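Local coordinates for protein ATP-dependent DNA helicase (Mycobacterium smegmatis, PDB 5V9X) that unwinds nucleic acid as a 3'-to-5' RNA:DNA helicase, probably coupling ATP hydrolysis to movement along a single DNA strand, at residues I294-S299 with D395-V400; T255-V260 with I423-L428; R305-L310 with L350-H355; S226-P231 with G409-G414. All coordinates share one frame; numbering follows the deposited sequence.

Interaction 1 of 4, residues I294-S299 with D395-V400; sequences IVFANS and DLVIQV. With nucleotides of chain B.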
# COMPACT_ATOMS: atom_id res chain seq x y z
N ILE A 294 -12.35 -12.41 -10.00
CA ILE A 294 -11.92 -11.04 -9.76
C ILE A 294 -10.67 -10.81 -10.60
O ILE A 294 -9.66 -11.50 -10.43
CB ILE A 294 -11.64 -10.77 -8.27
CG1 ILE A 294 -12.88 -11.08 -7.43
CG2 ILE A 294 -11.21 -9.33 -8.07
CD1 ILE A 294 -12.65 -10.93 -5.94
N VAL A 295 -10.75 -9.84 -11.51
CA VAL A 295 -9.60 -9.41 -12.30
C VAL A 295 -9.07 -8.13 -11.67
O VAL A 295 -9.79 -7.12 -11.61
CB VAL A 295 -9.98 -9.19 -13.77
CG1 VAL A 295 -8.75 -8.85 -14.60
CG2 VAL A 295 -10.68 -10.42 -14.33
N PHE A 296 -7.84 -8.16 -11.18
CA PHE A 296 -7.23 -7.01 -10.53
C PHE A 296 -6.40 -6.23 -11.54
O PHE A 296 -5.55 -6.80 -12.24
CB PHE A 296 -6.36 -7.42 -9.35
CG PHE A 296 -7.14 -7.75 -8.10
CD1 PHE A 296 -7.73 -6.74 -7.36
CD2 PHE A 296 -7.28 -9.06 -7.67
CE1 PHE A 296 -8.45 -7.03 -6.20
CE2 PHE A 296 -8.00 -9.36 -6.52
CZ PHE A 296 -8.59 -8.34 -5.79
N ALA A 297 -6.64 -4.92 -11.62
CA ALA A 297 -5.85 -4.01 -12.43
C ALA A 297 -5.18 -3.00 -11.52
O ALA A 297 -5.75 -2.57 -10.51
CB ALA A 297 -6.73 -3.29 -13.46
N ASN A 298 -3.95 -2.61 -11.87
CA ASN A 298 -3.15 -1.73 -11.02
C ASN A 298 -3.48 -0.25 -11.20
O ASN A 298 -2.73 0.59 -10.70
CB ASN A 298 -1.66 -1.97 -11.29
CG ASN A 298 -1.18 -3.32 -10.79
OD1 ASN A 298 -1.86 -3.97 -9.99
ND2 ASN A 298 -0.02 -3.75 -11.26
N SER A 299 -4.58 0.08 -11.87
CA SER A 299 -5.02 1.47 -11.95
C SER A 299 -6.52 1.48 -12.24
O SER A 299 -7.09 0.48 -12.69
CB SER A 299 -4.26 2.25 -13.02
OG SER A 299 -4.67 1.89 -14.32
N ASP A 395 -14.03 -18.33 -7.43
CA ASP A 395 -13.07 -19.43 -7.48
C ASP A 395 -11.93 -19.14 -8.46
O ASP A 395 -11.27 -20.07 -8.93
CB ASP A 395 -13.76 -20.75 -7.83
CG ASP A 395 -14.53 -20.69 -9.14
OD1 ASP A 395 -14.69 -19.59 -9.71
OD2 ASP A 395 -14.98 -21.76 -9.61
N LEU A 396 -11.69 -17.87 -8.77
CA LEU A 396 -10.58 -17.48 -9.63
C LEU A 396 -10.26 -16.01 -9.39
O LEU A 396 -11.16 -15.18 -9.34
CB LEU A 396 -10.91 -17.70 -11.11
CG LEU A 396 -9.81 -17.34 -12.11
CD1 LEU A 396 -8.72 -18.40 -12.11
CD2 LEU A 396 -10.37 -17.13 -13.51
N VAL A 397 -8.97 -15.71 -9.22
CA VAL A 397 -8.47 -14.34 -9.24
C VAL A 397 -7.44 -14.24 -10.35
O VAL A 397 -6.53 -15.07 -10.44
CB VAL A 397 -7.85 -13.93 -7.89
CG1 VAL A 397 -7.08 -12.63 -8.04
CG2 VAL A 397 -8.93 -13.78 -6.83
N ILE A 398 -7.59 -13.23 -11.20
CA ILE A 398 -6.64 -12.95 -12.27
C ILE A 398 -5.94 -11.64 -11.94
O ILE A 398 -6.60 -10.64 -11.63
CB ILE A 398 -7.33 -12.88 -13.64
CG1 ILE A 398 -7.99 -14.22 -13.98
CG2 ILE A 398 -6.34 -12.49 -14.71
CD1 ILE A 398 -8.73 -14.22 -15.30
N GLN A 399 -4.61 -11.65 -12.02
CA GLN A 399 -3.80 -10.47 -11.75
C GLN A 399 -3.16 -10.02 -13.06
O GLN A 399 -2.33 -10.74 -13.62
CB GLN A 399 -2.73 -10.77 -10.69
CG GLN A 399 -1.74 -9.63 -10.47
CD GLN A 399 -2.41 -8.38 -9.95
OE1 GLN A 399 -3.29 -8.44 -9.09
NE2 GLN A 399 -2.00 -7.22 -10.47
N VAL A 400 -3.56 -8.85 -13.53
CA VAL A 400 -2.98 -8.26 -14.74
C VAL A 400 -1.78 -7.42 -14.32
O VAL A 400 -1.91 -6.53 -13.47
CB VAL A 400 -4.01 -7.41 -15.50
CG1 VAL A 400 -3.33 -6.40 -16.40
CG2 VAL A 400 -4.92 -8.32 -16.32
P DG B 6 0.55 6.68 -13.48
OP1 DG B 6 -0.55 7.48 -14.05
OP2 DG B 6 1.53 7.31 -12.56
O5' DG B 6 -0.08 5.44 -12.71
C5' DG B 6 -0.72 5.62 -11.49
C4' DG B 6 -1.20 4.29 -10.96
O4' DG B 6 -0.06 3.43 -10.73
C3' DG B 6 -1.96 4.37 -9.64
O3' DG B 6 -3.26 3.87 -9.83
C2' DG B 6 -1.14 3.51 -8.67
C1' DG B 6 -0.31 2.64 -9.60
N9 DG B 6 0.99 2.23 -9.05
C8 DG B 6 2.20 2.21 -9.71
N7 DG B 6 3.19 1.79 -8.98
C5 DG B 6 2.62 1.51 -7.75
C6 DG B 6 3.21 1.02 -6.56
O6 DG B 6 4.40 0.74 -6.35
N1 DG B 6 2.27 0.88 -5.54
C2 DG B 6 0.93 1.17 -5.65
N2 DG B 6 0.18 0.96 -4.56
N3 DG B 6 0.36 1.62 -6.76
C4 DG B 6 1.26 1.77 -7.77
P DC B 7 -4.53 4.83 -9.65
OP1 DC B 7 -5.37 4.72 -10.86
OP2 DC B 7 -4.05 6.15 -9.21
O5' DC B 7 -5.31 4.15 -8.45
C5' DC B 7 -5.35 2.73 -8.37
C4' DC B 7 -5.42 2.28 -6.93
O4' DC B 7 -4.13 2.45 -6.31
C3' DC B 7 -6.39 3.08 -6.07
O3' DC B 7 -7.60 2.36 -5.93
C2' DC B 7 -5.66 3.24 -4.72
C1' DC B 7 -4.33 2.51 -4.93
N1 DC B 7 -3.18 3.22 -4.31
C2 DC B 7 -2.57 2.68 -3.18
O2 DC B 7 -2.99 1.60 -2.72
N3 DC B 7 -1.52 3.34 -2.62
C4 DC B 7 -1.11 4.49 -3.14
N4 DC B 7 -0.07 5.10 -2.56
C5 DC B 7 -1.73 5.06 -4.29
C6 DC B 7 -2.75 4.40 -4.84
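Phe296 lays its ring edge against Val397. CG1 of Val397 sits in the ring plane, 3.6 Å from CD2 of Phe296. A methyl of Ile294 from the same strand, CG2, covers one ring face, offset toward the rim. On the other face of the sheet Val295 meets two residues. Its CG2 is 4.2 Å from CB of Ile398, and its CG1 is 4.2 Å from CG2 of Val400. Helix 276-288 covers the side with Ile398 and Val400.

The two strands run parallel, with Ile294 beside Val397, Val295 beside Ile398 and Phe296 beside Gln399. Four backbone hydrogen bonds join them. The N atoms of Ile294 and Phe296 donate to the O of Leu396 and of Ile398; their O atoms accept from the N of Ile398 and of Val400. Phe296 N to Ile398 O measures 2.8 Å. These are central strands of the parallel sheet in the second RecA-like domain, the fold expected of a superfamily 2 helicase.

The polar edge begins at Gln399. Its chain bends at chi2 (63°), which turns the amide back toward CB of Phe296, 3.2 Å from OE1 of Gln399. The amide and ring planes are only 13° apart. NE2 of Gln399 gives a hydrogen bond to OD1 of Asn298 at 3.3 Å, approaching from above the carbonyl plane. Arg412 also bonds both oxygens, OE1 of Gln399 and OD1 of Asn298. ND2 of Asn298 is held by the O of Ala402. Beyond it, CA of Ser299 lies 3.4 Å from OP1 of DC7 in the DNA strand, chain B.

Interaction 2 of 4, residues T255-V260 with I423-L428; sequences TFDLSV and ISQGVL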
# COMPACT_ATOMS: atom_id res chain seq x y z
N THR A 255 -2.96 -23.49 0.43
CA THR A 255 -2.57 -23.99 -0.88
C THR A 255 -2.99 -23.00 -1.96
O THR A 255 -4.16 -22.60 -2.02
CB THR A 255 -3.20 -25.36 -1.14
OG1 THR A 255 -3.00 -26.21 -0.01
CG2 THR A 255 -2.57 -26.01 -2.37
N PHE A 256 -2.04 -22.62 -2.80
CA PHE A 256 -2.29 -21.76 -3.94
C PHE A 256 -2.08 -22.54 -5.23
O PHE A 256 -1.18 -23.38 -5.31
CB PHE A 256 -1.38 -20.52 -3.93
CG PHE A 256 -1.71 -19.54 -2.84
CD1 PHE A 256 -1.11 -19.65 -1.59
CD2 PHE A 256 -2.61 -18.51 -3.06
CE1 PHE A 256 -1.40 -18.74 -0.59
CE2 PHE A 256 -2.90 -17.60 -2.06
CZ PHE A 256 -2.30 -17.72 -0.82
N ASP A 257 -2.91 -22.26 -6.23
CA ASP A 257 -2.77 -22.83 -7.57
C ASP A 257 -2.44 -21.67 -8.51
O ASP A 257 -3.32 -21.15 -9.21
CB ASP A 257 -4.03 -23.58 -7.99
CG ASP A 257 -3.89 -24.25 -9.34
OD1 ASP A 257 -2.75 -24.41 -9.81
OD2 ASP A 257 -4.93 -24.61 -9.93
N LEU A 258 -1.18 -21.28 -8.53
CA LEU A 258 -0.73 -20.10 -9.26
C LEU A 258 -0.31 -20.48 -10.68
O LEU A 258 -0.01 -21.63 -10.99
CB LEU A 258 0.42 -19.42 -8.53
CG LEU A 258 0.11 -19.01 -7.08
CD1 LEU A 258 1.33 -18.36 -6.44
CD2 LEU A 258 -1.09 -18.07 -7.03
N SER A 259 -0.28 -19.46 -11.55
CA SER A 259 -0.03 -19.68 -12.96
C SER A 259 0.33 -18.35 -13.61
O SER A 259 -0.25 -17.31 -13.28
CB SER A 259 -1.26 -20.29 -13.65
OG SER A 259 -1.14 -20.24 -15.05
N VAL A 260 1.30 -18.39 -14.52
CA VAL A 260 1.73 -17.22 -15.29
C VAL A 260 1.49 -17.54 -16.76
O VAL A 260 2.22 -18.34 -17.35
CB VAL A 260 3.20 -16.87 -15.04
CG1 VAL A 260 3.62 -15.70 -15.92
CG2 VAL A 260 3.42 -16.52 -13.57
N ILE A 423 -8.45 -24.28 -1.96
CA ILE A 423 -7.33 -23.80 -2.77
C ILE A 423 -7.71 -22.46 -3.40
O ILE A 423 -8.86 -22.25 -3.80
CB ILE A 423 -6.97 -24.84 -3.85
CG1 ILE A 423 -6.50 -26.14 -3.21
CG2 ILE A 423 -5.90 -24.29 -4.80
CD1 ILE A 423 -6.25 -27.25 -4.21
N SER A 424 -6.75 -21.55 -3.47
CA SER A 424 -6.93 -20.27 -4.13
C SER A 424 -6.29 -20.35 -5.52
O SER A 424 -5.08 -20.55 -5.64
CB SER A 424 -6.30 -19.13 -3.32
OG SER A 424 -6.92 -19.02 -2.05
N GLN A 425 -7.11 -20.18 -6.55
CA GLN A 425 -6.66 -20.27 -7.93
C GLN A 425 -6.30 -18.88 -8.43
O GLN A 425 -7.13 -17.97 -8.39
CB GLN A 425 -7.75 -20.90 -8.80
CG GLN A 425 -7.27 -21.51 -10.10
CD GLN A 425 -8.36 -22.31 -10.79
OE1 GLN A 425 -9.31 -22.76 -10.15
NE2 GLN A 425 -8.22 -22.48 -12.10
N GLY A 426 -5.06 -18.72 -8.90
CA GLY A 426 -4.59 -17.41 -9.32
C GLY A 426 -3.77 -17.41 -10.59
O GLY A 426 -2.79 -18.16 -10.70
N VAL A 427 -4.14 -16.58 -11.55
CA VAL A 427 -3.45 -16.46 -12.83
C VAL A 427 -2.89 -15.05 -12.95
O VAL A 427 -3.60 -14.07 -12.68
CB VAL A 427 -4.37 -16.79 -14.02
CG1 VAL A 427 -3.63 -16.60 -15.33
CG2 VAL A 427 -4.90 -18.21 -13.90
N LEU A 428 -1.63 -14.94 -13.36
CA LEU A 428 -0.97 -13.67 -13.59
C LEU A 428 -0.69 -13.50 -15.07
O LEU A 428 -0.15 -14.41 -15.71
CB LEU A 428 0.34 -13.57 -12.79
CG LEU A 428 0.30 -12.97 -11.38
CD1 LEU A 428 -0.40 -13.90 -10.40
CD2 LEU A 428 1.70 -12.64 -10.90
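Ser424 and Thr255 start the pairing of two parallel strands, the N of Ser424 giving a hydrogen bond to the O of Thr255 at 3.1 Å. This donor lies in the carbonyl plane. The O of Ser424 accepts from the N of Asp257 at 2.8 Å, in a nearly straight bond (176° at the hydrogen). Asp257 returns its O to the N of Gly426. That bond is just as straight at the hydrogen, but the donor stands 46° out of the carbonyl plane. The O of Gly426 lies 3.2 Å from CA of Leu258 in a CA-H...O contact. The O of Ser259 takes the N of Leu428 at 2.7 Å.

The two serine hydroxyls look outside the pair. OG of Ser424 bonds to the O of Ala416, and OG of Ser259 to the O of Gly656. CB of Ser424 is left to meet the Phe256 ring, 3.8 Å from CD2. Gly426 has no side chain, and Leu258 CD2 leans over its backbone. Near the start of the strands, CG2 of Ile423, anti to its own N, touches CB of Asp257 at 3.8 Å. The side chains of Asp257 and Gln425 lie side by side, with OD2 of Asp257 3.9 Å from CG of Gln425.

The sheet is that of the second RecA-like domain, as expected of a superfamily 2 helicase. Strand 424-429 also bonds to strand 394-400, and strand 256-262 to strand 657-659. Helix 406-413 packs on Phe256, Leu258 and Ser424 through Leu410 and Val413. Helix 433-448 covers Leu258, Val260 and Leu428 on the same face.

Interaction 3 of 4, residues R305-L310 with L350-H355; sequences RLTSRL and LLARAH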
# COMPACT_ATOMS: atom_id res chain seq x y z
N ARG A 305 -11.01 0.31 -18.63
CA ARG A 305 -10.67 -0.17 -19.97
C ARG A 305 -10.98 -1.65 -20.12
O ARG A 305 -11.69 -2.05 -21.05
CB ARG A 305 -9.20 0.10 -20.26
CG ARG A 305 -8.91 1.37 -21.03
CD ARG A 305 -7.50 1.29 -21.59
NE ARG A 305 -7.32 0.06 -22.35
CZ ARG A 305 -6.13 -0.47 -22.63
NH1 ARG A 305 -5.02 0.11 -22.20
NH2 ARG A 305 -6.06 -1.60 -23.33
N LEU A 306 -10.43 -2.48 -19.23
CA LEU A 306 -10.62 -3.92 -19.35
C LEU A 306 -12.09 -4.30 -19.26
O LEU A 306 -12.56 -5.16 -20.00
CB LEU A 306 -9.82 -4.64 -18.27
CG LEU A 306 -8.33 -4.83 -18.57
CD1 LEU A 306 -7.60 -5.36 -17.35
CD2 LEU A 306 -8.15 -5.76 -19.75
N THR A 307 -12.84 -3.65 -18.35
CA THR A 307 -14.27 -3.92 -18.26
C THR A 307 -14.97 -3.64 -19.58
O THR A 307 -15.86 -4.39 -19.99
CB THR A 307 -14.88 -3.08 -17.14
OG1 THR A 307 -14.13 -3.28 -15.93
CG2 THR A 307 -16.32 -3.49 -16.90
N SER A 308 -14.58 -2.56 -20.27
CA SER A 308 -15.11 -2.29 -21.60
C SER A 308 -14.76 -3.42 -22.56
O SER A 308 -15.61 -3.88 -23.33
CB SER A 308 -14.59 -0.96 -22.12
OG SER A 308 -14.74 0.07 -21.16
N ARG A 309 -13.51 -3.88 -22.53
CA ARG A 309 -13.06 -4.89 -23.48
C ARG A 309 -13.71 -6.24 -23.20
O ARG A 309 -14.22 -6.89 -24.12
CB ARG A 309 -11.54 -5.00 -23.45
CG ARG A 309 -10.81 -3.69 -23.68
CD ARG A 309 -11.09 -3.14 -25.07
NE ARG A 309 -10.46 -1.84 -25.25
CZ ARG A 309 -11.10 -0.68 -25.12
NH1 ARG A 309 -12.39 -0.66 -24.81
NH2 ARG A 309 -10.45 0.46 -25.30
N LEU A 310 -13.69 -6.67 -21.94
CA LEU A 310 -14.25 -7.98 -21.60
C LEU A 310 -15.73 -8.07 -21.97
O LEU A 310 -16.20 -9.12 -22.42
CB LEU A 310 -14.05 -8.28 -20.12
CG LEU A 310 -12.60 -8.26 -19.61
CD1 LEU A 310 -12.53 -8.72 -18.16
CD2 LEU A 310 -11.69 -9.10 -20.50
N LEU A 350 -24.17 -7.64 -18.28
CA LEU A 350 -22.77 -7.51 -18.64
C LEU A 350 -21.96 -8.62 -18.00
O LEU A 350 -22.22 -9.02 -16.86
CB LEU A 350 -22.24 -6.15 -18.20
CG LEU A 350 -22.82 -4.91 -18.87
CD1 LEU A 350 -22.41 -3.65 -18.12
CD2 LEU A 350 -22.37 -4.84 -20.32
N LEU A 351 -20.98 -9.15 -18.74
CA LEU A 351 -20.13 -10.19 -18.17
C LEU A 351 -19.30 -9.65 -17.02
O LEU A 351 -19.12 -10.33 -16.00
CB LEU A 351 -19.23 -10.78 -19.25
CG LEU A 351 -18.33 -11.92 -18.76
CD1 LEU A 351 -19.13 -13.20 -18.58
CD2 LEU A 351 -17.14 -12.14 -19.68
N ALA A 352 -18.79 -8.42 -17.16
CA ALA A 352 -17.90 -7.84 -16.17
C ALA A 352 -18.38 -6.44 -15.80
O ALA A 352 -19.08 -5.78 -16.57
CB ALA A 352 -16.45 -7.77 -16.68
N ARG A 353 -17.99 -6.00 -14.60
CA ARG A 353 -18.29 -4.66 -14.13
C ARG A 353 -17.13 -4.16 -13.28
O ARG A 353 -16.40 -4.95 -12.68
CB ARG A 353 -19.61 -4.61 -13.35
CG ARG A 353 -20.84 -4.43 -14.22
CD ARG A 353 -22.04 -4.02 -13.40
NE ARG A 353 -22.60 -5.14 -12.64
CZ ARG A 353 -23.36 -5.00 -11.56
NH1 ARG A 353 -23.65 -3.79 -11.10
NH2 ARG A 353 -23.83 -6.07 -10.93
N ALA A 354 -16.98 -2.84 -13.23
CA ALA A 354 -15.85 -2.22 -12.57
C ALA A 354 -16.14 -1.96 -11.09
O ALA A 354 -17.28 -1.73 -10.69
CB ALA A 354 -15.49 -0.90 -13.26
N HIS A 355 -15.08 -2.00 -10.29
CA HIS A 355 -15.13 -1.60 -8.89
C HIS A 355 -13.83 -0.90 -8.54
O HIS A 355 -12.76 -1.50 -8.62
CB HIS A 355 -15.35 -2.80 -7.96
CG HIS A 355 -15.75 -2.43 -6.57
ND1 HIS A 355 -14.84 -2.04 -5.61
CD2 HIS A 355 -16.97 -2.37 -5.98
CE1 HIS A 355 -15.48 -1.76 -4.48
NE2 HIS A 355 -16.77 -1.95 -4.68
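Thr307 carries most of this contact, and its two branches do different work. CG2 makes van der Waals contact with the backbone of the strand. It lies 3.6 Å from CA of Arg353 and 3.6 Å from the O of Ala352. With OG1 beside the backbone N (chi1 -52°), the methyl CG2 stands anti to that N and faces the strand. OG1, on the other branch, lies against Ala354, with CB of Ala354 at 3.8 Å. Its hydrogen bond runs back along the helix to the O of Ala303.

One apolar contact lies one turn further on: CB of Leu310 packs on CB of Ala352 at 4.2 Å. Nearby, CD2 of Leu351 makes a looser van der Waals contact with the O of Leu310, at 4.2 Å.

No hydrogen bond joins the two segments. The polar ties lie around them: the N of Ala352 bonds to OD1 of Asn311 in the next turn of the helix, and Arg353 forms a salt bridge with Asp370. Arg305 reaches a phosphate of the bound DNA.

Helix and strand run nearly antiparallel, at 172°. This is a helix packed on an edge strand of a parallel alpha/beta sheet, as in the second RecA-like domain of helicases.

Interaction 4 of 4, residues S226-P231 with G409-G414; sequences SATVRP and GLQRVG
Ser226 stands at the end of strand 221-226, and its OG lies 4.1 Å from NE2 of Gln411 on helix 406-413. Within its own loop this OG accepts from the N of Thr228 at 3.1 Å, which makes an ST turn. The turn ties the start of the loop to the residue that meets the helix.

Ala227 follows. Its N is 3.8 Å from NE2 of Gln411 and its CB is 4.0 Å from the same atom, so the amide nitrogen rests against the turn. The Ala227 side chain is also about 4 Å from the bound AMP-PNP.

Thr228 makes the one hydrogen bond between the segments. NE2 of Gln411 gives it to OG1 of Thr228 at 3.3 Å. The bond is long but fairly straight, at 160°, and the hydroxyl lies close to the amide plane of Gln411. Two torsions set up this meeting. OG1 of Thr228 sits between its own N and carbonyl carbon (chi1 53°), while the Gln411 chain folds at chi2 (-73°). The other branch of Thr228 meets the helix as well, with CG2 4.2 Å from CB of Leu410. His194 touches the side chains of both Thr228 and Gln411.

Further along, the chain turns away from helix 406-413. Arg230 forms a salt bridge with Glu628, and a cis peptide bond precedes Pro231.

The Ser-Ala-Thr sequence fits motif III of superfamily 2 helicases, and the Gln-Arg-Val-Gly-Arg run of helix 406-413 and the loop after it fits motif VI. Their meeting is consistent with the cleft between the two RecA-like domains, where the nucleotide binds.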
# COMPACT_ATOMS: atom_id res chain seq x y z
N SER A 226 -4.05 -10.34 10.12
CA SER A 226 -3.39 -10.27 8.82
C SER A 226 -2.81 -11.62 8.46
O SER A 226 -2.29 -12.33 9.33
CB SER A 226 -2.28 -9.21 8.81
OG SER A 226 -1.62 -9.19 7.55
N ALA A 227 -2.90 -11.97 7.18
CA ALA A 227 -2.26 -13.16 6.65
C ALA A 227 -0.81 -12.92 6.24
O ALA A 227 -0.10 -13.88 5.92
CB ALA A 227 -3.04 -13.69 5.45
N THR A 228 -0.36 -11.66 6.23
CA THR A 228 0.95 -11.28 5.71
C THR A 228 1.62 -10.35 6.72
O THR A 228 1.56 -9.13 6.60
CB THR A 228 0.80 -10.62 4.34
OG1 THR A 228 -0.15 -9.55 4.42
CG2 THR A 228 0.32 -11.63 3.31
N VAL A 229 2.26 -10.95 7.72
CA VAL A 229 2.90 -10.20 8.81
C VAL A 229 4.38 -10.54 8.82
O VAL A 229 4.76 -11.70 9.00
CB VAL A 229 2.26 -10.52 10.17
CG1 VAL A 229 2.96 -9.74 11.27
CG2 VAL A 229 0.78 -10.21 10.15
N ARG A 230 5.22 -9.52 8.65
CA ARG A 230 6.66 -9.67 8.75
C ARG A 230 7.31 -8.30 8.95
O ARG A 230 7.17 -7.42 8.09
CB ARG A 230 7.23 -10.36 7.51
CG ARG A 230 8.74 -10.23 7.38
CD ARG A 230 9.27 -11.13 6.29
NE ARG A 230 10.63 -10.75 5.89
CZ ARG A 230 11.45 -11.53 5.20
NH1 ARG A 230 11.07 -12.74 4.83
NH2 ARG A 230 12.66 -11.10 4.88
N PRO A 231 8.01 -8.08 10.07
CA PRO A 231 8.20 -9.05 11.16
C PRO A 231 7.02 -9.05 12.14
O PRO A 231 6.39 -8.01 12.32
CB PRO A 231 9.48 -8.57 11.85
CG PRO A 231 9.85 -7.24 11.18
CD PRO A 231 8.67 -6.80 10.37
N GLY A 409 -0.10 -9.73 -3.65
CA GLY A 409 -0.44 -10.88 -4.47
C GLY A 409 -1.03 -12.02 -3.66
O GLY A 409 -1.93 -12.72 -4.13
N LEU A 410 -0.52 -12.22 -2.44
CA LEU A 410 -1.10 -13.23 -1.56
C LEU A 410 -2.47 -12.80 -1.04
O LEU A 410 -3.34 -13.65 -0.82
CB LEU A 410 -0.16 -13.50 -0.38
CG LEU A 410 1.09 -14.32 -0.67
CD1 LEU A 410 2.05 -14.27 0.51
CD2 LEU A 410 0.71 -15.76 -0.98
N GLN A 411 -2.67 -11.50 -0.84
CA GLN A 411 -3.97 -11.02 -0.39
C GLN A 411 -5.00 -11.04 -1.52
O GLN A 411 -6.15 -11.43 -1.31
CB GLN A 411 -3.84 -9.62 0.20
CG GLN A 411 -3.08 -9.57 1.52
CD GLN A 411 -3.90 -10.11 2.68
OE1 GLN A 411 -5.03 -10.57 2.51
NE2 GLN A 411 -3.32 -10.06 3.88
N ARG A 412 -4.58 -10.63 -2.72
CA ARG A 412 -5.50 -10.59 -3.85
C ARG A 412 -5.96 -11.99 -4.25
O ARG A 412 -7.16 -12.27 -4.33
CB ARG A 412 -4.85 -9.87 -5.03
CG ARG A 412 -4.69 -8.37 -4.82
CD ARG A 412 -4.12 -7.67 -6.04
NE ARG A 412 -3.81 -6.28 -5.76
CZ ARG A 412 -3.34 -5.42 -6.65
NH1 ARG A 412 -3.12 -5.81 -7.90
NH2 ARG A 412 -3.08 -4.16 -6.30
N VAL A 413 -5.00 -12.89 -4.51
CA VAL A 413 -5.35 -14.26 -4.87
C VAL A 413 -6.15 -14.93 -3.76
O VAL A 413 -6.98 -15.81 -4.02
CB VAL A 413 -4.08 -15.06 -5.23
CG1 VAL A 413 -4.40 -16.53 -5.47
CG2 VAL A 413 -3.40 -14.46 -6.45
N GLY A 414 -5.95 -14.50 -2.51
CA GLY A 414 -6.69 -15.06 -1.40
C GLY A 414 -8.19 -14.88 -1.49
O GLY A 414 -8.93 -15.62 -0.84

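From the N terminus, residues 226-231 come first, in the first of the two seven-stranded parallel sheet domains. Interaction 4 joins them to 409-414 in the second and so spans the interdomain cleft. Interaction 2 starts later, at 255-260, and closes later, at 423-428, so it crosses interaction 4. Interaction 1 closes its loop at 395-400 and lies within both. Interaction 3, closing at 350-355, is the innermost. Interactions 1 and 2 share one sheet through the neighbouring strands 394-400 and 424-429. Interaction 3 adds a helix at its far edge. The helix of interaction 4 touches both interaction 1 and interaction 2, and so connects the cleft to the second sheet.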